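Local coordinates for member of DUF4221 family (Bacteroides vulgatus, PDB 3S9J), which is of unknown function but folds as a six-bladed beta-propeller and is probably made as a bacterial lipoprotein, at residues F282-Y287 with Y326-S331; G301-V306 with E318-G323; I64-P69 with P88-I93. All blocks are in the same frame, centred on the assembly; numbering follows the deposited sequence.

How the contacts relate
Contacts 1 and 2 are close neighbours, with centres 6 Å apart. Contact 2 is a hairpin inside one sheet of the propeller, and contact 1 joins that sheet to the next one. They touch: E284 OE1 of contact 1 makes a salt bridge with K302 NZ of contact 2, at 2.7 Å. In sequence contact 2 is nested inside contact 1. Contact 3, another sheet-to-sheet junction, is 28 Å from contact 1 and 32 Å from contact 2, centre to centre. With the function unknown, no active site can be assigned. Glycerol lies beside contacts 1 and 3, and a sodium ion is about 9 Å from the side chain of I68 in contact 3.

Contact 1: F282-Y287 with Y326-S331; sequences FAEMPY and YFYKMS
E284 and Y328 meet at their polar ends, their side chains crossing at about a right angle. Y328 OH donates to E284 OE2 over 2.6 Å. The hydroxyl comes from above the carboxylate, 61° out of its plane. Seen from the tyrosine, OE2 lies at the ring edge and in the ring plane. The two flat groups are turned 69° apart. E284 OE2 also accepts from a water at 2.7 Å, and that water accepts from K329 NZ at 2.8 Å. The lysine and the carboxylate are thus bridged rather than in direct contact. K329 NZ is held further by T298 OG1. E284 OE1 makes salt bridges with R266 and K302. These positive groups would probably keep E284 ionised.

F282 makes the apolar half. It runs past Y328 in the opposite direction, and F282 CE2 packs on Y328 CB at 3.8 Å. F282 CZ lies 3.8 Å from S331 OG. CG of Y328 stands between the backbone N and the carbonyl carbon (chi1 59°), which sets it off from CB in the direction of E284.

The backbone of 326-331 makes a type I turn from F327 to M330 and rounds a corner at K329 and M330. S331 OG closes back on it, donating to Y328 O at 2.8 Å. All the touching residues are buried. Strand 278-284 belongs to one four-stranded sheet and strand 327-334 is the end strand of the next, so this is packing between adjacent blades of a six-bladed beta-propeller.

Contact 2: G301-V306 with E318-G323; sequences GKEFSV and ETKFPG
F304 and F321 are paired across a beta hairpin, strands 304-309 and 315-321, the last two strands of a four-stranded propeller blade. The strands run antiparallel. F304 with F321 and V306 with T319 are hydrogen-bonded pairs, and S305 with K320 is the non-hydrogen-bonded pair between them. F321 N to F304 O is short at 2.7 Å, whereas F304 N to F321 O is weak at 3.4 Å. V306 N to T319 O measures 2.9 Å.

The apolar contacts lie on the sheet face that carries F304, V306 and F321. The two rings are almost parallel, with planes 1° apart, but are slid so far that they barely overlap. F321 CB instead sits over the F304 face, 3.6 Å from the ring centroid, in a CH-pi contact. V306 CG2 packs on F321 CE1 at 3.6 Å. Y328 and F282 also meet the F304 ring. An alanine at F304 would probably leave a gap beside F321 CB and Y328, and the F321 ring freer to turn.

Past the strands, G323 CA lies 3.7 Å from G301 O, where a CB on G323 would clash.

Among polar side chains, E303 OE1 and K320 NZ form a long salt bridge at 3.8 Å, doubtful because E303 has a second conformer. S305 points to the other face. E318 OE2 is hydrogen-bonded to S238 OG, and E318 OE1 makes a salt bridge with R239. S305 OG donates to the anti lone pair of E318 OE2 at 2.7 Å.

Contact 3: I64-P69 with P88-I93; sequences IAKRIP and PDSQYI. With GOL (glycerol), chain T.
K66 meets the flat amide of Q91 at its nitrogen. Q91 NE2 lies 3.7 Å from K66 NZ; both are donors, and no bond joins them. NE2 is instead hydrogen-bonded to E36 OE2. Another flat group, the D89 carboxylate, is met from above its plane: Q91 N donates to D89 OD1 from 40° out of it, at 3.0 Å. This is an Asx turn, and it lies within a type I turn from D89 to Y92.

The central polar bond runs from K66 NZ to S90 OG, at 2.9 Å. The lysine chain is extended beyond CG and carries NZ across to the turn. A glycerol, probably from the crystallisation liquor, lies beside the pair. K66 NZ donates to glycerol O2 at 2.7 Å, and glycerol O3 donates to S90 OG at 2.8 Å. S90 OG is also hydrogen-bonded to E36 OE1, so the lysine, the glycerol and the glutamate all grip this one oxygen. The carboxylate of E36 would probably favour the positive charge of K66.

The contact joins two neighbouring blades of the six-bladed beta-propeller. Strand 63-69 ends one sheet, and 88-93 turns between strands 84-86 and 93-97 of the next. Opposite I56 the strand carries an extra residue, A65 and K66 together making a classic beta bulge.

Deeper in, I68 and I93 reach toward each other tip to tip. I68 CD1 is placed by an extended second torsion (chi2 175°). I68 CD1 meets I93 CD1 at 3.4 Å, a close approach for two methyl groups.

Contact 1: F282-Y287 with Y326-S331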
loop_
_atom_site.group_PDB
_atom_site.type_symbol
_atom_site.label_atom_id
_atom_site.label_comp_id
_atom_site.label_asym_id
_atom_site.label_seq_id
_atom_site.Cartn_x
_atom_site.Cartn_y
_atom_site.Cartn_z
ATOM N N PHE A 282 2.626 -9.248 -4.991
ATOM C CA PHE A 282 4.008 -9.430 -4.561
ATOM C C PHE A 282 4.058 -10.513 -3.470
ATOM O O PHE A 282 3.176 -10.571 -2.608
ATOM C CB PHE A 282 4.563 -8.112 -3.997
ATOM C CG PHE A 282 4.917 -7.076 -5.052
ATOM C CD1 PHE A 282 3.940 -6.548 -5.893
ATOM C CD2 PHE A 282 6.211 -6.622 -5.191
ATOM C CE1 PHE A 282 4.272 -5.601 -6.851
ATOM C CE2 PHE A 282 6.554 -5.684 -6.148
ATOM C CZ PHE A 282 5.565 -5.152 -6.979
ATOM N N ALA A 283 5.104 -11.340 -3.496
ATOM C CA ALA A 283 5.302 -12.404 -2.503
ATOM C C ALA A 283 6.720 -12.302 -1.965
ATOM O O ALA A 283 7.648 -12.146 -2.751
ATOM C CB ALA A 283 5.087 -13.755 -3.161
ATOM N N GLU A 284 6.868 -12.368 -0.643
ATOM C CA GLU A 284 8.163 -12.347 -0.003
ATOM C C GLU A 284 8.624 -13.786 0.212
ATOM O O GLU A 284 7.892 -14.591 0.768
ATOM C CB GLU A 284 8.099 -11.614 1.337
ATOM C CG GLU A 284 7.496 -10.224 1.260
ATOM C CD GLU A 284 7.649 -9.388 2.531
ATOM O OE1 GLU A 284 7.880 -9.931 3.642
ATOM O OE2 GLU A 284 7.551 -8.143 2.406
HETATM N N MSE A 285 9.848 -14.081 -0.206
HETATM C CA MSE A 285 10.435 -15.406 -0.036
HETATM C C MSE A 285 10.918 -15.603 1.385
HETATM O O MSE A 285 11.184 -14.630 2.099
HETATM C CB MSE A 285 11.596 -15.591 -0.991
HETATM C CG MSE A 285 11.222 -15.463 -2.479
HETATM SE SE MSE A 285 9.958 -16.771 -3.100
HETATM C CE MSE A 285 8.305 -15.747 -3.032
ATOM N N PRO A 286 11.111 -16.877 1.791
ATOM C CA PRO A 286 11.576 -17.078 3.149
ATOM C C PRO A 286 12.963 -16.505 3.418
ATOM O O PRO A 286 13.838 -16.505 2.526
ATOM C CB PRO A 286 11.596 -18.608 3.307
ATOM C CG PRO A 286 10.778 -19.158 2.184
ATOM C CD PRO A 286 10.873 -18.136 1.078
ATOM N N TYR A 287 13.158 -16.084 4.672
ATOM C CA TYR A 287 14.401 -15.482 5.110
ATOM C C TYR A 287 14.574 -15.727 6.595
ATOM O O TYR A 287 13.608 -16.053 7.320
ATOM C CB TYR A 287 14.260 -13.977 4.859
ATOM C CG TYR A 287 15.517 -13.138 4.840
ATOM C CD1 TYR A 287 16.226 -12.979 3.689
ATOM C CD2 TYR A 287 15.940 -12.467 5.981
ATOM C CE1 TYR A 287 17.372 -12.191 3.653
ATOM C CE2 TYR A 287 17.067 -11.669 5.964
ATOM C CZ TYR A 287 17.766 -11.523 4.784
ATOM O OH TYR A 287 18.882 -10.726 4.712
ATOM N N TYR A 326 16.185 -4.224 -5.286
ATOM C CA TYR A 326 14.970 -3.449 -5.373
ATOM C C TYR A 326 14.450 -3.015 -4.016
ATOM O O TYR A 326 14.694 -3.666 -2.989
ATOM C CB TYR A 326 13.872 -4.272 -6.077
ATOM C CG TYR A 326 14.282 -4.680 -7.449
ATOM C CD1 TYR A 326 14.191 -3.786 -8.516
ATOM C CD2 TYR A 326 14.778 -5.953 -7.702
ATOM C CE1 TYR A 326 14.593 -4.151 -9.792
ATOM C CE2 TYR A 326 15.180 -6.323 -8.979
ATOM C CZ TYR A 326 15.084 -5.421 -10.005
ATOM O OH TYR A 326 15.508 -5.757 -11.256
ATOM N N PHE A 327 13.713 -1.906 -4.016
ATOM C CA PHE A 327 12.994 -1.438 -2.855
ATOM C C PHE A 327 11.514 -1.530 -3.253
ATOM O O PHE A 327 10.911 -0.552 -3.741
ATOM C CB PHE A 327 13.415 -0.012 -2.464
ATOM C CG PHE A 327 12.924 0.386 -1.113
ATOM C CD1 PHE A 327 13.686 0.106 0.025
ATOM C CD2 PHE A 327 11.671 0.937 -0.941
ATOM C CE1 PHE A 327 13.207 0.435 1.309
ATOM C CE2 PHE A 327 11.215 1.256 0.330
ATOM C CZ PHE A 327 11.975 0.994 1.440
ATOM N N TYR A 328 10.949 -2.739 -3.130
ATOM C CA TYR A 328 9.631 -2.995 -3.711
ATOM C C TYR A 328 8.495 -2.328 -2.951
ATOM O O TYR A 328 7.384 -2.266 -3.484
ATOM C CB TYR A 328 9.370 -4.498 -3.903
ATOM C CG TYR A 328 9.433 -5.332 -2.647
ATOM C CD1 TYR A 328 8.354 -5.349 -1.757
ATOM C CD2 TYR A 328 10.539 -6.091 -2.344
ATOM C CE1 TYR A 328 8.392 -6.095 -0.582
ATOM C CE2 TYR A 328 10.577 -6.883 -1.178
ATOM C CZ TYR A 328 9.517 -6.880 -0.305
ATOM O OH TYR A 328 9.530 -7.603 0.855
ATOM N N LYS A 329 8.758 -1.821 -1.759
ATOM C CA LYS A 329 7.793 -1.011 -1.046
ATOM C C LYS A 329 7.633 0.409 -1.626
ATOM O O LYS A 329 6.828 1.198 -1.114
ATOM C CB LYS A 329 8.088 -0.988 0.454
ATOM C CG LYS A 329 7.960 -2.395 1.043
ATOM C CD LYS A 329 7.993 -2.408 2.547
ATOM C CE LYS A 329 7.901 -3.819 3.077
ATOM N NZ LYS A 329 7.939 -3.902 4.586
HETATM N N MSE A 330 8.369 0.686 -2.707
HETATM C CA MSE A 330 8.107 1.824 -3.593
HETATM C C MSE A 330 7.902 1.317 -5.019
HETATM O O MSE A 330 8.851 1.229 -5.824
HETATM C CB MSE A 330 9.231 2.843 -3.535
HETATM C CG MSE A 330 9.170 3.755 -2.313
HETATM SE SE MSE A 330 10.287 5.332 -2.490
HETATM C CE MSE A 330 12.040 4.463 -2.482
ATOM N N SER A 331 6.675 0.893 -5.294
ATOM C CA SER A 331 6.291 0.367 -6.599
ATOM C C SER A 331 5.035 1.113 -7.064
ATOM O O SER A 331 4.242 1.556 -6.233
ATOM C CB SER A 331 6.018 -1.148 -6.533
ATOM O OG SER A 331 7.218 -1.855 -6.280
HETATM O O HOH W 1 6.962 -6.552 4.454
#

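Contact 2: G301-V306 with E318-G323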
loop_
_atom_site.group_PDB
_atom_site.type_symbol
_atom_site.label_atom_id
_atom_site.label_comp_id
_atom_site.label_asym_id
_atom_site.label_seq_id
_atom_site.Cartn_x
_atom_site.Cartn_y
_atom_site.Cartn_z
ATOM N N GLY A 301 18.119 -7.874 1.926
ATOM C CA GLY A 301 18.392 -9.070 1.144
ATOM C C GLY A 301 17.220 -10.002 0.886
ATOM O O GLY A 301 17.405 -11.044 0.257
ATOM N N LYS A 302 16.017 -9.634 1.328
ATOM C CA LYS A 302 14.873 -10.537 1.180
ATOM C C LYS A 302 14.476 -10.660 -0.292
ATOM O O LYS A 302 14.316 -9.674 -0.980
ATOM C CB LYS A 302 13.687 -10.111 2.065
ATOM C CG LYS A 302 12.692 -11.273 2.304
ATOM C CD LYS A 302 11.633 -10.883 3.340
ATOM C CE LYS A 302 10.823 -12.116 3.780
ATOM N NZ LYS A 302 9.602 -11.816 4.643
ATOM N N GLU A 303 14.390 -11.881 -0.781
ATOM C CA GLU A 303 13.972 -12.098 -2.158
ATOM C C GLU A 303 12.463 -12.004 -2.263
ATOM O O GLU A 303 11.746 -12.120 -1.251
ATOM C CB GLU A 303 14.475 -13.438 -2.646
ATOM C CG GLU A 303 15.997 -13.488 -2.665
ATOM C CD GLU A 303 16.551 -14.877 -2.828
ATOM O OE1 GLU A 303 15.984 -15.830 -2.227
ATOM O OE2 GLU A 303 17.577 -14.989 -3.538
ATOM N N PHE A 304 11.988 -11.754 -3.471
ATOM C CA PHE A 304 10.549 -11.649 -3.710
ATOM C C PHE A 304 10.183 -12.066 -5.111
ATOM O O PHE A 304 11.041 -12.259 -5.984
ATOM C CB PHE A 304 10.042 -10.224 -3.419
ATOM C CG PHE A 304 10.547 -9.182 -4.367
ATOM C CD1 PHE A 304 11.835 -8.655 -4.211
ATOM C CD2 PHE A 304 9.733 -8.687 -5.382
ATOM C CE1 PHE A 304 12.327 -7.677 -5.070
ATOM C CE2 PHE A 304 10.217 -7.718 -6.256
ATOM C CZ PHE A 304 11.523 -7.208 -6.088
ATOM N N SER A 305 8.891 -12.265 -5.324
ATOM C CA SER A 305 8.375 -12.506 -6.634
ATOM C C SER A 305 7.172 -11.609 -6.876
ATOM O O SER A 305 6.599 -11.046 -5.949
ATOM C CB SER A 305 7.980 -13.981 -6.809
ATOM O OG SER A 305 6.874 -14.324 -6.003
ATOM N N VAL A 306 6.786 -11.530 -8.142
ATOM C CA VAL A 306 5.541 -10.887 -8.541
ATOM C C VAL A 306 4.736 -11.835 -9.392
ATOM O O VAL A 306 5.202 -12.308 -10.442
ATOM C CB VAL A 306 5.800 -9.591 -9.311
ATOM C CG1 VAL A 306 4.463 -8.979 -9.755
ATOM C CG2 VAL A 306 6.609 -8.596 -8.426
ATOM N N GLU A 318 4.588 -15.666 -13.164
ATOM C CA GLU A 318 5.218 -15.256 -11.930
ATOM C C GLU A 318 6.697 -15.118 -12.155
ATOM O O GLU A 318 7.330 -16.043 -12.687
ATOM C CB GLU A 318 4.933 -16.265 -10.801
ATOM C CG GLU A 318 5.549 -15.865 -9.457
ATOM C CD GLU A 318 5.210 -16.790 -8.296
ATOM O OE1 GLU A 318 4.502 -17.807 -8.500
ATOM O OE2 GLU A 318 5.660 -16.466 -7.166
ATOM N N THR A 319 7.262 -13.993 -11.731
ATOM C CA THR A 319 8.680 -13.743 -11.934
ATOM C C THR A 319 9.361 -13.519 -10.592
ATOM O O THR A 319 8.863 -12.782 -9.753
ATOM C CB THR A 319 8.875 -12.541 -12.866
ATOM O OG1 THR A 319 8.435 -12.905 -14.179
ATOM C CG2 THR A 319 10.330 -12.096 -12.896
ATOM N N LYS A 320 10.499 -14.170 -10.383
ATOM C CA LYS A 320 11.244 -14.077 -9.119
ATOM C C LYS A 320 12.309 -12.989 -9.263
ATOM O O LYS A 320 12.867 -12.781 -10.340
ATOM C CB LYS A 320 11.886 -15.440 -8.791
ATOM C CG LYS A 320 12.244 -15.694 -7.312
ATOM C CD LYS A 320 12.192 -17.227 -7.017
ATOM C CE LYS A 320 13.333 -17.724 -6.148
ATOM N NZ LYS A 320 13.433 -17.020 -4.839
ATOM N N PHE A 321 12.552 -12.270 -8.178
ATOM C CA PHE A 321 13.508 -11.181 -8.152
ATOM C C PHE A 321 14.536 -11.409 -7.071
ATOM O O PHE A 321 14.236 -11.965 -6.005
ATOM C CB PHE A 321 12.801 -9.856 -7.865
ATOM C CG PHE A 321 11.861 -9.421 -8.953
ATOM C CD1 PHE A 321 10.587 -9.951 -9.047
ATOM C CD2 PHE A 321 12.237 -8.460 -9.862
ATOM C CE1 PHE A 321 9.725 -9.561 -10.039
ATOM C CE2 PHE A 321 11.358 -8.065 -10.856
ATOM C CZ PHE A 321 10.105 -8.623 -10.933
ATOM N N PRO A 322 15.770 -10.952 -7.325
ATOM C CA PRO A 322 16.812 -11.091 -6.310
ATOM C C PRO A 322 16.668 -10.112 -5.175
ATOM O O PRO A 322 15.972 -9.102 -5.303
ATOM C CB PRO A 322 18.097 -10.812 -7.102
ATOM C CG PRO A 322 17.640 -9.834 -8.155
ATOM C CD PRO A 322 16.268 -10.298 -8.550
ATOM N N GLY A 323 17.326 -10.392 -4.059
ATOM C CA GLY A 323 17.467 -9.398 -3.001
ATOM C C GLY A 323 18.573 -8.395 -3.344
ATOM O O GLY A 323 19.241 -8.545 -4.367
HETATM O O HOH W 2 19.130 -12.539 -3.999
#

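Contact 3: I64-P69 with P88-I93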
loop_
_atom_site.group_PDB
_atom_site.type_symbol
_atom_site.label_atom_id
_atom_site.label_comp_id
_atom_site.label_asym_id
_atom_site.label_seq_id
_atom_site.Cartn_x
_atom_site.Cartn_y
_atom_site.Cartn_z
ATOM N N ILE A 64 11.281 16.843 -11.109
ATOM C CA ILE A 64 10.234 17.417 -10.278
ATOM C C ILE A 64 9.342 18.370 -11.077
ATOM O O ILE A 64 9.850 19.297 -11.739
ATOM C CB ILE A 64 10.835 18.127 -9.031
ATOM C CG1 ILE A 64 11.502 17.058 -8.135
ATOM C CG2 ILE A 64 9.764 18.873 -8.251
ATOM C CD1 ILE A 64 12.283 17.660 -6.949
ATOM N N ALA A 65 8.038 18.129 -10.996
ATOM C CA ALA A 65 7.004 19.022 -11.613
ATOM C C ALA A 65 6.595 20.160 -10.695
ATOM O O ALA A 65 6.416 21.288 -11.158
ATOM C CB ALA A 65 5.734 18.222 -11.979
ATOM N N LYS A 66 6.323 19.851 -9.437
ATOM C CA LYS A 66 5.959 20.869 -8.473
ATOM C C LYS A 66 6.104 20.364 -7.054
ATOM O O LYS A 66 6.253 19.158 -6.837
ATOM C CB LYS A 66 4.566 21.423 -8.692
ATOM C CG LYS A 66 3.424 20.569 -8.415
ATOM C CD LYS A 66 2.103 21.329 -8.761
ATOM C CE LYS A 66 0.893 20.481 -8.540
ATOM N NZ LYS A 66 -0.328 20.951 -9.317
ATOM N N ARG A 67 6.038 21.308 -6.132
ATOM C CA ARG A 67 6.147 21.048 -4.707
ATOM C C ARG A 67 4.943 21.675 -4.061
ATOM O O ARG A 67 4.665 22.875 -4.249
ATOM C CB ARG A 67 7.431 21.664 -4.163
ATOM C CG ARG A 67 7.711 21.424 -2.701
ATOM C CD ARG A 67 9.092 21.932 -2.335
ATOM N NE ARG A 67 10.146 21.212 -3.059
ATOM C CZ ARG A 67 10.700 20.059 -2.712
ATOM N NH1 ARG A 67 10.353 19.429 -1.596
ATOM N NH2 ARG A 67 11.652 19.540 -3.476
ATOM N N ILE A 68 4.191 20.853 -3.346
ATOM C CA ILE A 68 3.002 21.301 -2.630
ATOM C C ILE A 68 3.364 21.481 -1.170
ATOM O O ILE A 68 3.741 20.519 -0.492
ATOM C CB ILE A 68 1.872 20.300 -2.788
ATOM C CG1 ILE A 68 1.567 20.063 -4.271
ATOM C CG2 ILE A 68 0.602 20.749 -1.979
ATOM C CD1 ILE A 68 0.508 18.970 -4.533
ATOM N N PRO A 69 3.315 22.721 -0.673
ATOM C CA PRO A 69 3.728 22.930 0.708
ATOM C C PRO A 69 2.717 22.363 1.688
ATOM O O PRO A 69 1.510 22.311 1.394
ATOM C CB PRO A 69 3.825 24.457 0.830
ATOM C CG PRO A 69 3.006 24.963 -0.228
ATOM C CD PRO A 69 2.926 23.969 -1.324
ATOM N N PRO A 88 -8.884 12.951 -7.758
ATOM C CA PRO A 88 -7.963 11.967 -8.369
ATOM C C PRO A 88 -6.640 12.510 -8.860
ATOM O O PRO A 88 -5.811 11.743 -9.333
ATOM C CB PRO A 88 -8.766 11.475 -9.576
ATOM C CG PRO A 88 -9.481 12.711 -10.034
ATOM C CD PRO A 88 -9.863 13.444 -8.765
ATOM N N ASP A 89 -6.456 13.821 -8.758
ATOM C CA ASP A 89 -5.233 14.472 -9.222
ATOM C C ASP A 89 -4.738 15.441 -8.170
ATOM O O ASP A 89 -5.188 15.382 -7.021
ATOM C CB ASP A 89 -5.453 15.115 -10.597
ATOM C CG ASP A 89 -6.528 16.201 -10.597
ATOM O OD1 ASP A 89 -6.803 16.828 -9.575
ATOM O OD2 ASP A 89 -7.115 16.432 -11.671
ATOM N N SER A 90 -3.810 16.323 -8.526
ATOM C CA SER A 90 -3.158 17.179 -7.528
ATOM C C SER A 90 -3.981 18.392 -7.142
ATOM O O SER A 90 -3.612 19.116 -6.230
ATOM C CB SER A 90 -1.800 17.648 -8.035
ATOM O OG SER A 90 -1.932 18.536 -9.137
ATOM N N GLN A 91 -5.121 18.601 -7.791
ATOM C CA GLN A 91 -5.951 19.770 -7.474
ATOM C C GLN A 91 -6.795 19.588 -6.232
ATOM O O GLN A 91 -7.266 20.575 -5.629
ATOM C CB GLN A 91 -6.867 20.098 -8.661
ATOM C CG GLN A 91 -6.111 20.446 -9.942
ATOM C CD GLN A 91 -5.071 21.545 -9.748
ATOM O OE1 GLN A 91 -5.352 22.589 -9.169
ATOM N NE2 GLN A 91 -3.858 21.298 -10.219
ATOM N N TYR A 92 -6.985 18.329 -5.839
ATOM C CA TYR A 92 -7.760 17.969 -4.662
ATOM C C TYR A 92 -7.175 16.701 -4.117
ATOM O O TYR A 92 -7.264 15.628 -4.732
ATOM C CB TYR A 92 -9.227 17.738 -5.069
ATOM C CG TYR A 92 -10.171 17.408 -3.895
ATOM C CD1 TYR A 92 -10.696 18.410 -3.091
ATOM C CD2 TYR A 92 -10.537 16.098 -3.631
ATOM C CE1 TYR A 92 -11.587 18.118 -2.041
ATOM C CE2 TYR A 92 -11.406 15.788 -2.574
ATOM C CZ TYR A 92 -11.922 16.799 -1.798
ATOM O OH TYR A 92 -12.803 16.486 -0.787
ATOM N N ILE A 93 -6.505 16.879 -2.990
ATOM C CA ILE A 93 -5.707 15.833 -2.347
ATOM C C ILE A 93 -6.294 15.574 -0.968
ATOM O O ILE A 93 -6.610 16.511 -0.242
ATOM C CB ILE A 93 -4.220 16.272 -2.228
ATOM C CG1 ILE A 93 -3.540 16.268 -3.606
ATOM C CG2 ILE A 93 -3.419 15.339 -1.220
ATOM C CD1 ILE A 93 -2.237 17.141 -3.671
HETATM C C1 GOL T . 1.729 19.600 -13.224
HETATM O O1 GOL T . 2.561 20.204 -12.267
HETATM C C2 GOL T . 0.424 19.087 -12.633
HETATM O O2 GOL T . -0.134 20.084 -11.824
HETATM C C3 GOL T . 0.545 17.724 -11.933
HETATM O O3 GOL T . 0.359 17.810 -10.536
#